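Local coordinates for uncharacterized protein PF1083 (Pyrococcus furiosus, PDB 3NRN), which is of unknown function but binds adenosine monophosphate in what appears to be a Rossmann-type domain and is probably a flavin-dependent oxidoreductase of the amine oxidase family, at residues Arg21-Ile35 with Ile198-Val212. Residues are numbered along the deposited sequence; the frame is centred on the assembly and turned at random.
Sequences RNGHEIIVLEKSAMI and IIMENKGKILTRKEV. With AMP (adenosine monophosphate), chain B.
Leu29 and Leu207 project in register from one face of the sheet, and with CG beside the backbone N in each (chi1 -60° and -47°) the side chains run side by side and CD2 of Leu29 reaches CD1 of Leu207 at 3.9 Å. The other methyl of Leu29, CD1, lies against Val212 CG2. On the opposite face Val28 packs on Ile206, and CG2 of Ile206 is met crosswise by CG2 of Ile35 at 3.8 Å. The backbones pair in parallel: Val28 N gives a nearly straight bond to Lys205 O, 2.7 Å, and Leu207 N one to Val28 O, 2.9 Å. Strand 205-207 is the outer neighbour of 25-29, which pairs on its other side with 2-6, in the 3-2-1-4-5 order of a five-strand parallel sheet, consistent with a Rossmann-type nucleotide-binding fold. Before this pairing begins, a water joins the two segments, donating to His24 O and Asn202 O and accepting from Ile26 N. Past the strands, Glu30 O takes Lys210 N and Ser32 O takes Arg209 N, each donor lying above the carbonyl plane, and Ala33 CB rests over one guanidinium face of Arg209, offset toward its rim. Glu30, bent at chi2 (52°), turns its carboxylate to the AMP ribose: OE1 accepts from AMP O3' at 2.8 Å and OE2 from AMP O2' at 2.7 Å. Ser32 N and OG grip OE2 from opposite faces of its plane, while Ala8 N binds OE1. Val212 holds the adenine through its backbone: Val212 N donates to AMP N1 at 3.1 Å and Val212 O accepts from AMP N6.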
ATOM      1  N   ARG A  21     -15.172 -17.599  -0.059  1.00 31.08           N
ATOM      2  CA  ARG A  21     -14.563 -18.895  -0.333  1.00 34.32           C
ATOM      3  C   ARG A  21     -14.871 -19.858   0.807  1.00 36.85           C
ATOM      4  O   ARG A  21     -15.117 -21.041   0.574  1.00 41.17           O
ATOM      5  CB  ARG A  21     -13.045 -18.763  -0.478  1.00 30.54           C
ATOM      6  CG  ARG A  21     -12.513 -18.993  -1.887  1.00 41.30           C
ATOM      7  CD  ARG A  21     -11.193 -19.757  -1.830  1.00 42.37           C
ATOM      8  NE  ARG A  21     -10.337 -19.272  -0.742  1.00 58.12           N
ATOM      9  CZ  ARG A  21      -9.834 -20.038   0.226  1.00 54.25           C
ATOM     10  NH1 ARG A  21     -10.090 -21.341   0.256  1.00 57.42           N
ATOM     11  NH2 ARG A  21      -9.079 -19.499   1.175  1.00 56.05           N
ATOM     12  N   ASN A  22     -14.857 -19.354   2.039  1.00 27.81           N
ATOM     13  CA  ASN A  22     -15.137 -20.204   3.187  1.00 30.59           C
ATOM     14  C   ASN A  22     -16.623 -20.421   3.477  1.00 32.14           C
ATOM     15  O   ASN A  22     -17.011 -20.699   4.611  1.00 30.99           O
ATOM     16  CB  ASN A  22     -14.433 -19.670   4.440  1.00 32.41           C
ATOM     17  CG  ASN A  22     -12.944 -19.957   4.434  1.00 39.88           C
ATOM     18  OD1 ASN A  22     -12.148 -19.186   3.896  1.00 44.28           O
ATOM     19  ND2 ASN A  22     -12.561 -21.081   5.022  1.00 35.09           N
ATOM     20  N   GLY A  23     -17.453 -20.284   2.450  1.00 32.17           N
ATOM     21  CA  GLY A  23     -18.873 -20.534   2.619  1.00 29.79           C
ATOM     22  C   GLY A  23     -19.743 -19.511   3.317  1.00 32.54           C
ATOM     23  O   GLY A  23     -20.858 -19.835   3.723  1.00 29.58           O
ATOM     24  N   HIS A  24     -19.263 -18.283   3.470  1.00 32.25           N
ATOM     25  CA  HIS A  24     -20.086 -17.272   4.115  1.00 31.15           C
ATOM     26  C   HIS A  24     -20.841 -16.489   3.056  1.00 24.84           C
ATOM     27  O   HIS A  24     -20.451 -16.479   1.889  1.00 31.95           O
ATOM     28  CB  HIS A  24     -19.232 -16.330   4.961  1.00 28.24           C
ATOM     29  CG  HIS A  24     -18.469 -17.029   6.039  1.00 35.68           C
ATOM     30  ND1 HIS A  24     -17.166 -17.449   5.878  1.00 37.61           N
ATOM     31  CD2 HIS A  24     -18.844 -17.432   7.277  1.00 36.15           C
ATOM     32  CE1 HIS A  24     -16.772 -18.082   6.967  1.00 38.08           C
ATOM     33  NE2 HIS A  24     -17.770 -18.085   7.831  1.00 38.94           N
ATOM     34  N   GLU A  25     -21.926 -15.844   3.466  1.00 26.36           N
ATOM     35  CA  GLU A  25     -22.740 -15.046   2.556  1.00 25.10           C
ATOM     36  C   GLU A  25     -22.182 -13.619   2.587  1.00 26.36           C
ATOM     37  O   GLU A  25     -22.294 -12.915   3.596  1.00 29.27           O
ATOM     38  CB  GLU A  25     -24.199 -15.071   3.017  1.00 26.98           C
ATOM     39  CG  GLU A  25     -25.155 -14.309   2.126  1.00 37.01           C
ATOM     40  CD  GLU A  25     -26.506 -14.098   2.783  1.00 49.41           C
ATOM     41  OE1 GLU A  25     -27.073 -15.080   3.307  1.00 63.87           O
ATOM     42  OE2 GLU A  25     -27.002 -12.952   2.772  1.00 53.09           O
ATOM     43  N   ILE A  26     -21.578 -13.206   1.475  1.00 30.77           N
ATOM     44  CA  ILE A  26     -20.952 -11.891   1.366  1.00 24.85           C
ATOM     45  C   ILE A  26     -21.674 -10.883   0.472  1.00 27.71           C
ATOM     46  O   ILE A  26     -22.111 -11.207  -0.630  1.00 26.70           O
ATOM     47  CB  ILE A  26     -19.505 -12.025   0.822  1.00 31.39           C
ATOM     48  CG1 ILE A  26     -18.642 -12.819   1.805  1.00 24.77           C
ATOM     49  CG2 ILE A  26     -18.918 -10.642   0.531  1.00 27.72           C
ATOM     50  CD1 ILE A  26     -18.409 -12.130   3.112  1.00 46.02           C
ATOM     51  N   ILE A  27     -21.784  -9.654   0.962  1.00 18.55           N
ATOM     52  CA  ILE A  27     -22.389  -8.575   0.195  1.00 23.43           C
ATOM     53  C   ILE A  27     -21.480  -7.352   0.280  1.00 24.35           C
ATOM     54  O   ILE A  27     -21.303  -6.761   1.352  1.00 22.67           O
ATOM     55  CB  ILE A  27     -23.797  -8.195   0.721  1.00 33.39           C
ATOM     56  CG1 ILE A  27     -24.750  -9.388   0.574  1.00 38.32           C
ATOM     57  CG2 ILE A  27     -24.338  -7.004  -0.062  1.00 26.78           C
ATOM     58  CD1 ILE A  27     -26.164  -9.112   1.048  1.00 42.10           C
ATOM     59  N   VAL A  28     -20.882  -6.989  -0.846  1.00 23.03           N
ATOM     60  CA  VAL A  28     -20.006  -5.823  -0.890  1.00 18.19           C
ATOM     61  C   VAL A  28     -20.824  -4.622  -1.360  1.00 26.67           C
ATOM     62  O   VAL A  28     -21.553  -4.703  -2.351  1.00 24.21           O
ATOM     63  CB  VAL A  28     -18.830  -6.055  -1.854  1.00 23.46           C
ATOM     64  CG1 VAL A  28     -17.869  -4.867  -1.813  1.00 21.32           C
ATOM     65  CG2 VAL A  28     -18.108  -7.355  -1.482  1.00 20.30           C
ATOM     66  N   LEU A  29     -20.717  -3.518  -0.630  1.00 22.22           N
ATOM     67  CA  LEU A  29     -21.433  -2.295  -0.970  1.00 22.38           C
ATOM     68  C   LEU A  29     -20.405  -1.244  -1.377  1.00 28.98           C
ATOM     69  O   LEU A  29     -19.544  -0.861  -0.590  1.00 29.55           O
ATOM     70  CB  LEU A  29     -22.256  -1.819   0.233  1.00 26.99           C
ATOM     71  CG  LEU A  29     -23.314  -2.820   0.722  1.00 20.57           C
ATOM     72  CD1 LEU A  29     -24.064  -2.254   1.918  1.00 21.08           C
ATOM     73  CD2 LEU A  29     -24.300  -3.118  -0.421  1.00 20.67           C
ATOM     74  N   GLU A  30     -20.498  -0.793  -2.620  1.00 27.38           N
ATOM     75  CA  GLU A  30     -19.574   0.187  -3.164  1.00 25.76           C
ATOM     76  C   GLU A  30     -20.302   1.471  -3.536  1.00 29.91           C
ATOM     77  O   GLU A  30     -21.291   1.448  -4.271  1.00 28.02           O
ATOM     78  CB  GLU A  30     -18.874  -0.411  -4.393  1.00 24.80           C
ATOM     79  CG  GLU A  30     -18.047   0.560  -5.219  1.00 23.56           C
ATOM     80  CD  GLU A  30     -17.044   1.345  -4.394  1.00 30.79           C
ATOM     81  OE1 GLU A  30     -16.418   0.774  -3.476  1.00 24.66           O
ATOM     82  OE2 GLU A  30     -16.872   2.546  -4.679  1.00 26.72           O
ATOM     83  N   LYS A  31     -19.797   2.589  -3.028  1.00 24.15           N
ATOM     84  CA  LYS A  31     -20.388   3.894  -3.277  1.00 26.83           C
ATOM     85  C   LYS A  31     -20.303   4.354  -4.730  1.00 27.84           C
ATOM     86  O   LYS A  31     -21.287   4.839  -5.282  1.00 27.87           O
ATOM     87  CB  LYS A  31     -19.722   4.925  -2.372  1.00 24.20           C
ATOM     88  CG  LYS A  31     -20.163   6.350  -2.566  1.00 25.96           C
ATOM     89  CD  LYS A  31     -19.308   7.264  -1.688  1.00 35.57           C
ATOM     90  CE  LYS A  31     -19.640   8.727  -1.902  1.00 39.95           C
ATOM     91  NZ  LYS A  31     -18.841   9.602  -0.997  1.00 47.81           N
ATOM     92  N   SER A  32     -19.131   4.216  -5.343  1.00 24.83           N
ATOM     93  CA  SER A  32     -18.951   4.634  -6.727  1.00 27.26           C
ATOM     94  C   SER A  32     -19.534   3.603  -7.697  1.00 33.43           C
ATOM     95  O   SER A  32     -20.136   2.606  -7.282  1.00 35.91           O
ATOM     96  CB  SER A  32     -17.465   4.856  -7.029  1.00 26.55           C
ATOM     97  OG  SER A  32     -16.800   3.625  -7.232  1.00 35.96           O
ATOM     98  N   ALA A  33     -19.355   3.849  -8.992  1.00 30.62           N
ATOM     99  CA  ALA A  33     -19.879   2.950 -10.015  1.00 36.75           C
ATOM    100  C   ALA A  33     -18.884   1.859 -10.385  1.00 33.47           C
ATOM    101  O   ALA A  33     -19.211   0.958 -11.155  1.00 41.95           O
ATOM    102  CB  ALA A  33     -20.265   3.747 -11.255  1.00 29.55           C
HETATM  103  N   MSE A  34     -17.675   1.944  -9.833  1.00 32.56           N
HETATM  104  CA  MSE A  34     -16.634   0.964 -10.115  1.00 36.90           C
HETATM  105  C   MSE A  34     -15.933   0.506  -8.835  1.00 34.62           C
HETATM  106  O   MSE A  34     -15.833   1.253  -7.866  1.00 32.72           O
HETATM  107  CB  MSE A  34     -15.597   1.549 -11.085  1.00 43.61           C
HETATM  108  CG  MSE A  34     -14.440   2.298 -10.416  1.00 57.87           C
HETATM  109 SE   MSE A  34     -13.179   2.884 -11.588  1.00 68.57          SE
HETATM  110  CE  MSE A  34     -12.422   1.322 -12.110  1.00 62.31           C
ATOM    111  N   ILE A  35     -15.446  -0.729  -8.842  1.00 34.40           N
ATOM    112  CA  ILE A  35     -14.756  -1.295  -7.688  1.00 27.80           C
ATOM    113  C   ILE A  35     -13.247  -1.147  -7.850  1.00 26.97           C
ATOM    114  O   ILE A  35     -12.767  -0.812  -8.930  1.00 27.92           O
ATOM    115  CB  ILE A  35     -15.094  -2.797  -7.526  1.00 30.39           C
ATOM    116  CG1 ILE A  35     -14.662  -3.572  -8.775  1.00 31.61           C
ATOM    117  CG2 ILE A  35     -16.586  -2.970  -7.302  1.00 24.13           C
ATOM    118  CD1 ILE A  35     -14.919  -5.072  -8.696  1.00 31.25           C
ATOM    119  N   ILE A 198     -13.778 -14.244  -7.818  1.00 25.27           N
ATOM    120  CA  ILE A 198     -13.835 -15.186  -6.709  1.00 24.59           C
ATOM    121  C   ILE A 198     -15.058 -14.972  -5.831  1.00 20.60           C
ATOM    122  O   ILE A 198     -15.663 -15.934  -5.347  1.00 27.41           O
ATOM    123  CB  ILE A 198     -12.559 -15.098  -5.852  1.00 20.01           C
ATOM    124  CG1 ILE A 198     -11.358 -15.568  -6.675  1.00 23.46           C
ATOM    125  CG2 ILE A 198     -12.715 -15.930  -4.589  1.00 19.52           C
ATOM    126  CD1 ILE A 198     -10.020 -15.245  -6.049  1.00 38.53           C
ATOM    127  N   ILE A 199     -15.415 -13.713  -5.619  1.00 21.82           N
ATOM    128  CA  ILE A 199     -16.579 -13.386  -4.804  1.00 23.08           C
ATOM    129  C   ILE A 199     -17.874 -13.792  -5.516  1.00 25.10           C
ATOM    130  O   ILE A 199     -18.784 -14.363  -4.908  1.00 20.78           O
ATOM    131  CB  ILE A 199     -16.645 -11.865  -4.514  1.00 18.26           C
ATOM    132  CG1 ILE A 199     -15.442 -11.441  -3.673  1.00 26.15           C
ATOM    133  CG2 ILE A 199     -17.937 -11.521  -3.767  1.00 23.37           C
ATOM    134  CD1 ILE A 199     -15.370  -9.943  -3.425  1.00 19.62           C
HETATM  135  N   MSE A 200     -17.952 -13.496  -6.808  1.00 24.32           N
HETATM  136  CA  MSE A 200     -19.152 -13.814  -7.569  1.00 31.27           C
HETATM  137  C   MSE A 200     -19.332 -15.314  -7.789  1.00 36.66           C
HETATM  138  O   MSE A 200     -20.457 -15.800  -7.850  1.00 36.89           O
HETATM  139  CB  MSE A 200     -19.135 -13.067  -8.904  1.00 20.84           C
HETATM  140  CG  MSE A 200     -19.082 -11.547  -8.742  1.00 27.65           C
HETATM  141 SE   MSE A 200     -20.494 -10.867  -7.813  1.00 31.30          SE
HETATM  142  CE  MSE A 200     -19.989 -11.060  -6.145  1.00 55.81           C
ATOM    143  N   GLU A 201     -18.231 -16.051  -7.891  1.00 34.45           N
ATOM    144  CA  GLU A 201     -18.330 -17.490  -8.094  1.00 34.56           C
ATOM    145  C   GLU A 201     -18.531 -18.224  -6.772  1.00 34.91           C
ATOM    146  O   GLU A 201     -18.684 -19.441  -6.742  1.00 32.04           O
ATOM    147  CB  GLU A 201     -17.083 -18.013  -8.814  1.00 33.88           C
ATOM    148  CG  GLU A 201     -16.800 -17.264 -10.109  1.00 42.37           C
ATOM    149  CD  GLU A 201     -15.793 -17.956 -11.006  1.00 42.66           C
ATOM    150  OE1 GLU A 201     -14.856 -18.596 -10.485  1.00 35.81           O
ATOM    151  OE2 GLU A 201     -15.935 -17.837 -12.243  1.00 39.41           O
ATOM    152  N   ASN A 202     -18.543 -17.482  -5.671  1.00 31.65           N
ATOM    153  CA  ASN A 202     -18.741 -18.096  -4.369  1.00 28.77           C
ATOM    154  C   ASN A 202     -19.979 -17.561  -3.667  1.00 31.48           C
ATOM    155  O   ASN A 202     -19.969 -17.318  -2.456  1.00 30.74           O
ATOM    156  CB  ASN A 202     -17.508 -17.895  -3.491  1.00 25.67           C
ATOM    157  CG  ASN A 202     -16.394 -18.871  -3.829  1.00 30.11           C
ATOM    158  OD1 ASN A 202     -16.443 -20.036  -3.447  1.00 29.89           O
ATOM    159  ND2 ASN A 202     -15.389 -18.398  -4.558  1.00 27.93           N
ATOM    160  N   LYS A 203     -21.038 -17.367  -4.450  1.00 34.59           N
ATOM    161  CA  LYS A 203     -22.328 -16.898  -3.948  1.00 36.78           C
ATOM    162  C   LYS A 203     -22.379 -15.469  -3.410  1.00 29.89           C
ATOM    163  O   LYS A 203     -23.387 -15.062  -2.834  1.00 38.19           O
ATOM    164  CB  LYS A 203     -22.835 -17.867  -2.874  1.00 36.91           C
ATOM    165  CG  LYS A 203     -23.155 -19.265  -3.397  1.00 36.43           C
ATOM    166  CD  LYS A 203     -23.453 -20.231  -2.258  1.00 42.95           C
ATOM    167  CE  LYS A 203     -24.036 -21.544  -2.772  1.00 47.98           C
ATOM    168  NZ  LYS A 203     -23.181 -22.200  -3.802  1.00 54.20           N
ATOM    169  N   GLY A 204     -21.311 -14.702  -3.601  1.00 37.63           N
ATOM    170  CA  GLY A 204     -21.303 -13.339  -3.095  1.00 33.72           C
ATOM    171  C   GLY A 204     -21.949 -12.304  -3.999  1.00 32.27           C
ATOM    172  O   GLY A 204     -22.229 -12.571  -5.169  1.00 37.87           O
ATOM    173  N   LYS A 205     -22.199 -11.117  -3.454  1.00 26.61           N
ATOM    174  CA  LYS A 205     -22.788 -10.031  -4.229  1.00 27.28           C
ATOM    175  C   LYS A 205     -21.947  -8.759  -4.148  1.00 28.74           C
ATOM    176  O   LYS A 205     -21.354  -8.460  -3.115  1.00 29.31           O
ATOM    177  CB  LYS A 205     -24.203  -9.721  -3.744  1.00 28.79           C
ATOM    178  CG  LYS A 205     -25.231 -10.779  -4.095  1.00 44.51           C
ATOM    179  CD  LYS A 205     -26.606 -10.369  -3.604  1.00 44.71           C
ATOM    180  CE  LYS A 205     -27.645 -11.425  -3.929  1.00 57.15           C
ATOM    181  NZ  LYS A 205     -28.985 -11.028  -3.421  1.00 53.03           N
ATOM    182  N   ILE A 206     -21.892  -8.023  -5.255  1.00 22.01           N
ATOM    183  CA  ILE A 206     -21.152  -6.769  -5.317  1.00 22.75           C
ATOM    184  C   ILE A 206     -22.092  -5.718  -5.901  1.00 34.66           C
ATOM    185  O   ILE A 206     -22.437  -5.765  -7.081  1.00 31.52           O
ATOM    186  CB  ILE A 206     -19.904  -6.906  -6.203  1.00 26.52           C
ATOM    187  CG1 ILE A 206     -18.994  -7.996  -5.630  1.00 26.33           C
ATOM    188  CG2 ILE A 206     -19.147  -5.581  -6.258  1.00 24.23           C
ATOM    189  CD1 ILE A 206     -17.790  -8.301  -6.487  1.00 26.34           C
ATOM    190  N   LEU A 207     -22.513  -4.779  -5.061  1.00 29.09           N
ATOM    191  CA  LEU A 207     -23.442  -3.739  -5.476  1.00 29.40           C
ATOM    192  C   LEU A 207     -22.823  -2.346  -5.535  1.00 32.45           C
ATOM    193  O   LEU A 207     -22.458  -1.768  -4.507  1.00 27.01           O
ATOM    194  CB  LEU A 207     -24.644  -3.741  -4.528  1.00 26.09           C
ATOM    195  CG  LEU A 207     -25.209  -5.142  -4.263  1.00 27.36           C
ATOM    196  CD1 LEU A 207     -26.279  -5.085  -3.187  1.00 24.82           C
ATOM    197  CD2 LEU A 207     -25.774  -5.717  -5.557  1.00 32.02           C
ATOM    198  N   THR A 208     -22.706  -1.812  -6.747  1.00 33.24           N
ATOM    199  CA  THR A 208     -22.141  -0.483  -6.945  1.00 27.45           C
ATOM    200  C   THR A 208     -23.222   0.587  -6.787  1.00 28.51           C
ATOM    201  O   THR A 208     -24.419   0.297  -6.835  1.00 28.10           O
ATOM    202  CB  THR A 208     -21.500  -0.340  -8.338  1.00 36.16           C
ATOM    203  OG1 THR A 208     -22.436  -0.758  -9.337  1.00 33.30           O
ATOM    204  CG2 THR A 208     -20.233  -1.182  -8.433  1.00 30.61           C
ATOM    205  N   ARG A 209     -22.785   1.824  -6.600  1.00 24.65           N
ATOM    206  CA  ARG A 209     -23.696   2.944  -6.402  1.00 28.32           C
ATOM    207  C   ARG A 209     -24.529   2.740  -5.142  1.00 29.71           C
ATOM    208  O   ARG A 209     -25.694   3.130  -5.082  1.00 29.49           O
ATOM    209  CB  ARG A 209     -24.609   3.131  -7.620  1.00 31.86           C
ATOM    210  CG  ARG A 209     -23.873   3.605  -8.869  1.00 26.22           C
ATOM    211  CD  ARG A 209     -24.844   4.137  -9.922  1.00 49.63           C
ATOM    212  NE  ARG A 209     -24.158   4.675 -11.095  1.00 51.19           N
ATOM    213  CZ  ARG A 209     -23.583   3.934 -12.039  1.00 57.99           C
ATOM    214  NH1 ARG A 209     -23.612   2.610 -11.961  1.00 50.77           N
ATOM    215  NH2 ARG A 209     -22.967   4.518 -13.059  1.00 60.14           N
ATOM    216  N   LYS A 210     -23.922   2.110  -4.139  1.00 27.08           N
ATOM    217  CA  LYS A 210     -24.584   1.879  -2.860  1.00 25.30           C
ATOM    218  C   LYS A 210     -23.739   2.580  -1.810  1.00 34.90           C
ATOM    219  O   LYS A 210     -22.704   2.064  -1.386  1.00 30.74           O
ATOM    220  CB  LYS A 210     -24.670   0.384  -2.544  1.00 20.33           C
ATOM    221  CG  LYS A 210     -25.566  -0.394  -3.479  1.00 37.05           C
ATOM    222  CD  LYS A 210     -27.000   0.099  -3.399  1.00 33.31           C
ATOM    223  CE  LYS A 210     -27.828  -0.481  -4.526  1.00 44.21           C
ATOM    224  NZ  LYS A 210     -29.162   0.171  -4.617  1.00 54.24           N
ATOM    225  N   GLU A 211     -24.175   3.767  -1.406  1.00 26.25           N
ATOM    226  CA  GLU A 211     -23.443   4.538  -0.418  1.00 31.87           C
ATOM    227  C   GLU A 211     -23.969   4.239   0.970  1.00 30.30           C
ATOM    228  O   GLU A 211     -25.122   4.535   1.275  1.00 27.00           O
ATOM    229  CB  GLU A 211     -23.597   6.030  -0.691  1.00 36.06           C
ATOM    230  CG  GLU A 211     -22.790   6.900   0.248  1.00 40.08           C
ATOM    231  CD  GLU A 211     -23.160   8.360   0.143  1.00 40.58           C
ATOM    232  OE1 GLU A 211     -23.522   8.794  -0.969  1.00 36.68           O
ATOM    233  OE2 GLU A 211     -23.081   9.074   1.166  1.00 39.19           O
ATOM    234  N   VAL A 212     -23.130   3.650   1.812  1.00 22.63           N
ATOM    235  CA  VAL A 212     -23.553   3.349   3.171  1.00 24.51           C
ATOM    236  C   VAL A 212     -23.592   4.641   3.983  1.00 21.86           C
ATOM    237  O   VAL A 212     -22.667   5.451   3.919  1.00 22.35           O
ATOM    238  CB  VAL A 212     -22.590   2.347   3.847  1.00 19.40           C
ATOM    239  CG1 VAL A 212     -23.026   2.095   5.295  1.00 15.41           C
ATOM    240  CG2 VAL A 212     -22.581   1.051   3.072  1.00 19.48           C
TER
HETATM  241  P   AMP B 422      -9.771   2.312  -0.842  1.00 33.43           P
HETATM  242  O1P AMP B 422      -9.775   1.335   0.317  1.00 37.72           O
HETATM  243  O2P AMP B 422      -9.642   3.734  -0.301  1.00 33.19           O
HETATM  244  O3P AMP B 422      -8.890   1.932  -1.964  1.00 25.91           O
HETATM  245  O5' AMP B 422     -11.305   2.181  -1.275  1.00 28.88           O
HETATM  246  C5' AMP B 422     -12.326   2.227  -0.272  1.00 25.24           C
HETATM  247  C4' AMP B 422     -13.606   2.128  -1.091  1.00 23.73           C
HETATM  248  O4' AMP B 422     -14.749   2.542  -0.336  1.00 22.41           O
HETATM  249  C3' AMP B 422     -13.607   2.959  -2.363  1.00 23.99           C
HETATM  250  O3' AMP B 422     -13.908   2.009  -3.405  1.00 26.30           O
HETATM  251  C2' AMP B 422     -14.747   3.969  -2.116  1.00 25.52           C
HETATM  252  O2' AMP B 422     -15.482   4.397  -3.280  1.00 25.78           O
HETATM  253  C1' AMP B 422     -15.645   3.155  -1.204  1.00 22.64           C
HETATM  254  N9  AMP B 422     -16.462   3.940  -0.257  1.00 26.61           N
HETATM  255  C8  AMP B 422     -16.093   5.044   0.444  1.00 25.49           C
HETATM  256  N7  AMP B 422     -17.102   5.419   1.273  1.00 24.83           N
HETATM  257  C5  AMP B 422     -18.080   4.510   1.153  1.00 25.92           C
HETATM  258  C6  AMP B 422     -19.412   4.348   1.752  1.00 26.18           C
HETATM  259  N6  AMP B 422     -19.834   5.270   2.661  1.00 25.74           N
HETATM  260  N1  AMP B 422     -20.131   3.270   1.355  1.00 25.33           N
HETATM  261  C2  AMP B 422     -19.632   2.348   0.461  1.00 23.68           C
HETATM  262  N3  AMP B 422     -18.439   2.461  -0.177  1.00 21.17           N
HETATM  263  C4  AMP B 422     -17.659   3.522   0.144  1.00 24.54           C
HETATM  264  O   HOH W   1     -20.880 -15.341  -0.579  1.00 35.46           O
HETATM  265  O   HOH W   2     -24.112 -13.112  -1.078  1.00 35.51           O